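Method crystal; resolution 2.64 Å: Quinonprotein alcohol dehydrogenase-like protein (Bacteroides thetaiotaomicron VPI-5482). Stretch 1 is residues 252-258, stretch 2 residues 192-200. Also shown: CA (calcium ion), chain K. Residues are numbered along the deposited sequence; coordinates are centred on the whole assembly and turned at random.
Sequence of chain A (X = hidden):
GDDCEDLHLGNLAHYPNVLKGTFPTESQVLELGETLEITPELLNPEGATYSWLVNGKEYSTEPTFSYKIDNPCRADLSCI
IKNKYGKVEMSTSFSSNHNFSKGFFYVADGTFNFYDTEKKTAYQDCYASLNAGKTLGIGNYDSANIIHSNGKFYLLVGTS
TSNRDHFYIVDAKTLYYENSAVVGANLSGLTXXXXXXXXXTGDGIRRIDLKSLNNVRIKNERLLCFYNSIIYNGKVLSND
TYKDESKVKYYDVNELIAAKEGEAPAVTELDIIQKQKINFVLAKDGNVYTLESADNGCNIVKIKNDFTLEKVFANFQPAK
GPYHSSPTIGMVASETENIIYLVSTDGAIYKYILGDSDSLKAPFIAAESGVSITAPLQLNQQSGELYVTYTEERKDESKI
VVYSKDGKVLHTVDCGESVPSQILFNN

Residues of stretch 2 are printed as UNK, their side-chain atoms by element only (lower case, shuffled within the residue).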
# COMPACT_ATOMS: atom_id res chain seq x y z
N ASP A 252 -5.42 13.84 -22.90
CA ASP A 252 -4.77 15.08 -22.49
C ASP A 252 -5.14 15.35 -21.03
O ASP A 252 -6.33 15.31 -20.70
CB ASP A 252 -5.19 16.23 -23.41
CG ASP A 252 -4.49 17.52 -23.14
OD1 ASP A 252 -3.33 17.66 -23.57
OD2 ASP A 252 -5.12 18.42 -22.53
N VAL A 253 -4.13 15.59 -20.16
CA VAL A 253 -4.34 15.83 -18.72
C VAL A 253 -5.27 17.05 -18.53
O VAL A 253 -6.23 16.95 -17.77
CB VAL A 253 -2.99 16.01 -17.97
CG1 VAL A 253 -3.16 16.57 -16.56
CG2 VAL A 253 -2.21 14.69 -17.93
N ASN A 254 -5.03 18.15 -19.23
CA ASN A 254 -5.83 19.39 -19.09
C ASN A 254 -7.27 19.19 -19.57
O ASN A 254 -8.19 19.74 -18.94
CB ASN A 254 -5.19 20.54 -19.86
CG ASN A 254 -3.90 20.98 -19.25
OD1 ASN A 254 -3.72 20.92 -18.02
ND2 ASN A 254 -2.99 21.45 -20.09
N GLU A 255 -7.48 18.40 -20.66
CA GLU A 255 -8.82 18.07 -21.16
C GLU A 255 -9.59 17.21 -20.13
O GLU A 255 -10.77 17.46 -19.89
CB GLU A 255 -8.72 17.36 -22.50
CG GLU A 255 -10.06 17.04 -23.11
CD GLU A 255 -10.04 16.42 -24.50
OE1 GLU A 255 -8.94 16.14 -25.03
OE2 GLU A 255 -11.14 16.25 -25.07
N LEU A 256 -8.90 16.26 -19.49
CA LEU A 256 -9.44 15.39 -18.44
C LEU A 256 -9.83 16.17 -17.20
O LEU A 256 -10.84 15.84 -16.59
CB LEU A 256 -8.43 14.29 -18.04
CG LEU A 256 -8.14 13.23 -19.10
CD1 LEU A 256 -6.94 12.45 -18.74
CD2 LEU A 256 -9.31 12.33 -19.27
N ILE A 257 -9.06 17.21 -16.84
CA ILE A 257 -9.31 18.05 -15.66
C ILE A 257 -10.55 18.95 -15.90
O ILE A 257 -11.37 19.10 -14.98
CB ILE A 257 -8.06 18.89 -15.32
CG1 ILE A 257 -6.96 17.97 -14.72
CG2 ILE A 257 -8.40 20.03 -14.34
CD1 ILE A 257 -5.61 18.58 -14.49
N ALA A 258 -10.71 19.48 -17.13
CA ALA A 258 -11.77 20.43 -17.52
C ALA A 258 -13.10 19.76 -17.94
O ALA A 258 -14.14 20.42 -17.91
CB ALA A 258 -11.27 21.26 -18.69
N UNK A 192 -3.11 9.13 -10.81
CA UNK A 192 -3.02 10.38 -10.07
C UNK A 192 -2.43 11.40 -11.08
O UNK A 192 -1.30 11.20 -11.57
c UNK A 192 -4.04 8.69 -7.61
c UNK A 192 -2.25 10.28 -8.70
c UNK A 192 -1.72 11.67 -8.32
c UNK A 192 -3.22 9.88 -7.53
N UNK A 193 -3.26 12.42 -11.46
CA UNK A 193 -2.90 13.42 -12.46
C UNK A 193 -1.95 14.45 -11.90
O UNK A 193 -0.99 14.83 -12.59
c UNK A 193 -5.29 13.27 -13.61
c UNK A 193 -4.15 14.13 -13.03
c UNK A 193 -6.45 14.14 -14.10
c UNK A 193 -4.82 12.44 -14.74
N UNK A 194 -2.23 14.92 -10.67
CA UNK A 194 -1.48 15.98 -9.98
C UNK A 194 -1.88 15.99 -8.50
O UNK A 194 -2.34 14.96 -8.01
c UNK A 194 -1.73 17.35 -10.64
n UNK A 194 -3.47 18.48 -11.86
o UNK A 194 -4.02 17.54 -9.90
c UNK A 194 -3.18 17.76 -10.79
N UNK A 195 -1.68 17.11 -7.79
CA UNK A 195 -2.00 17.19 -6.36
C UNK A 195 -3.49 17.28 -6.09
O UNK A 195 -3.94 16.91 -5.00
c UNK A 195 0.79 19.60 -4.90
o UNK A 195 0.08 20.15 -4.03
c UNK A 195 -1.34 18.42 -5.69
o UNK A 195 2.03 19.78 -4.99
c UNK A 195 0.16 18.58 -5.84
N UNK A 196 -4.24 17.82 -7.08
CA UNK A 196 -5.65 18.10 -6.93
C UNK A 196 -6.56 16.98 -7.51
O UNK A 196 -7.63 16.74 -6.96
c UNK A 196 -7.95 20.38 -6.18
c UNK A 196 -7.39 20.00 -7.54
c UNK A 196 -5.94 19.45 -7.63
o UNK A 196 -7.27 20.37 -5.14
n UNK A 196 -9.22 20.76 -6.17
N UNK A 197 -6.15 16.31 -8.61
CA UNK A 197 -7.02 15.34 -9.27
C UNK A 197 -6.38 14.01 -9.57
O UNK A 197 -5.19 13.92 -9.82
c UNK A 197 -9.69 17.04 -10.04
c UNK A 197 -8.69 19.54 -10.67
c UNK A 197 -7.89 18.40 -10.79
c UNK A 197 -9.99 19.41 -10.21
c UNK A 197 -10.49 18.16 -9.89
o UNK A 197 -10.82 20.50 -10.10
c UNK A 197 -8.37 17.14 -10.46
c UNK A 197 -7.51 15.91 -10.61
N UNK A 198 -7.25 13.01 -9.64
CA UNK A 198 -6.94 11.64 -10.04
C UNK A 198 -7.98 11.12 -11.01
O UNK A 198 -8.97 11.79 -11.28
N UNK A 199 -7.77 9.92 -11.54
CA UNK A 199 -8.74 9.25 -12.43
C UNK A 199 -9.06 7.88 -11.93
O UNK A 199 -8.15 7.16 -11.53
c UNK A 199 -7.90 10.34 -14.71
c UNK A 199 -7.26 9.86 -16.02
c UNK A 199 -8.26 9.13 -13.89
c UNK A 199 -9.12 11.27 -14.98
N UNK A 200 -10.33 7.51 -11.96
CA UNK A 200 -10.78 6.18 -11.60
C UNK A 200 -11.44 5.60 -12.84
O UNK A 200 -12.34 6.23 -13.42
c UNK A 200 -11.67 6.14 -10.33
c UNK A 200 -12.29 4.75 -10.13
c UNK A 200 -10.90 6.60 -9.07
CA CA K . -1.62 19.44 -23.14
O HOH W 1 -3.59 20.58 -22.78
O HOH W 2 0.82 18.19 -23.93
O HOH W 3 -2.82 19.88 -25.37
O HOH W 4 -1.24 19.43 -20.39

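Position 192 has four side-chain carbons, forked at the first, with one arm two carbons long. Nothing on stretch 1 is within reach. This is Ile192.

Position 193 also has four carbons, but the fork is at the second. CA to CB points toward the helix. The CB lies 4.4 Å from CG1 of Val253, and one branch end lies 3.9 Å from CG1 of Ile257. This is Leu193, and that branch end is CD1. Leu193 CD1 is also 4.4 Å from CB of Leu256.

Position 194 has two carbons, the second carrying one oxygen and one nitrogen. That is a short amide, so the residue is Asn194. Its ND2 lies 3.4 Å from CD1 of Ile257, a contact between a polar atom and a methyl group. Its OD1 turns back to its own loop. There Asn194 OD1 accepts hydrogen bonds from the backbone N of position 196 and the backbone N of position 197, each at 2.8 Å.

Position 195 has three carbons, the third carrying two oxygens. The carboxylate is exposed and far from stretch 1. This is Glu195.

Position 196 has three carbons, the third carrying one oxygen and one nitrogen. It is one carbon longer than Asn194 and makes no contact with the helix. This is Gln196.

Position 197 has one carbon, then a six-carbon ring bearing one oxygen. The ring meets CG2 of Ile257 obliquely. This is Tyr197, with CE2 3.7 Å from Ile257 CG2. The backbone O of Tyr197 accepts from Leu193 N at 2.9 Å and from Asn194 N at 3.2 Å, which helps close the turn.

Position 198 has no side-chain atoms. This is Gly198.

Position 199 has four carbons, forked at the second, and CA to CB points toward the helix. One branch end is 3.8 Å from CD1 of Leu256. This is Leu199, and the atom is CD1.

Position 200 has one carbon carrying two more. It is buried but does not reach stretch 1. This is Val200.

The contact is mainly apolar packing, with no hydrogen bond across it. Ile257 gives the largest covered area on the helix and meets Leu193, Asn194 and Tyr197. Leu256 adds contacts with Leu193 and Leu199. The helix start is fixed separately: Asp252 OD2 caps it by accepting from Glu255 N at 3.0 Å, while Asp252 OD1 binds the calcium ion CA at 2.5 Å. The calcium therefore lies at the capped end of the helix and makes no bond to stretch 2.

Stretch 2 (192-200) ILNEQYGLV
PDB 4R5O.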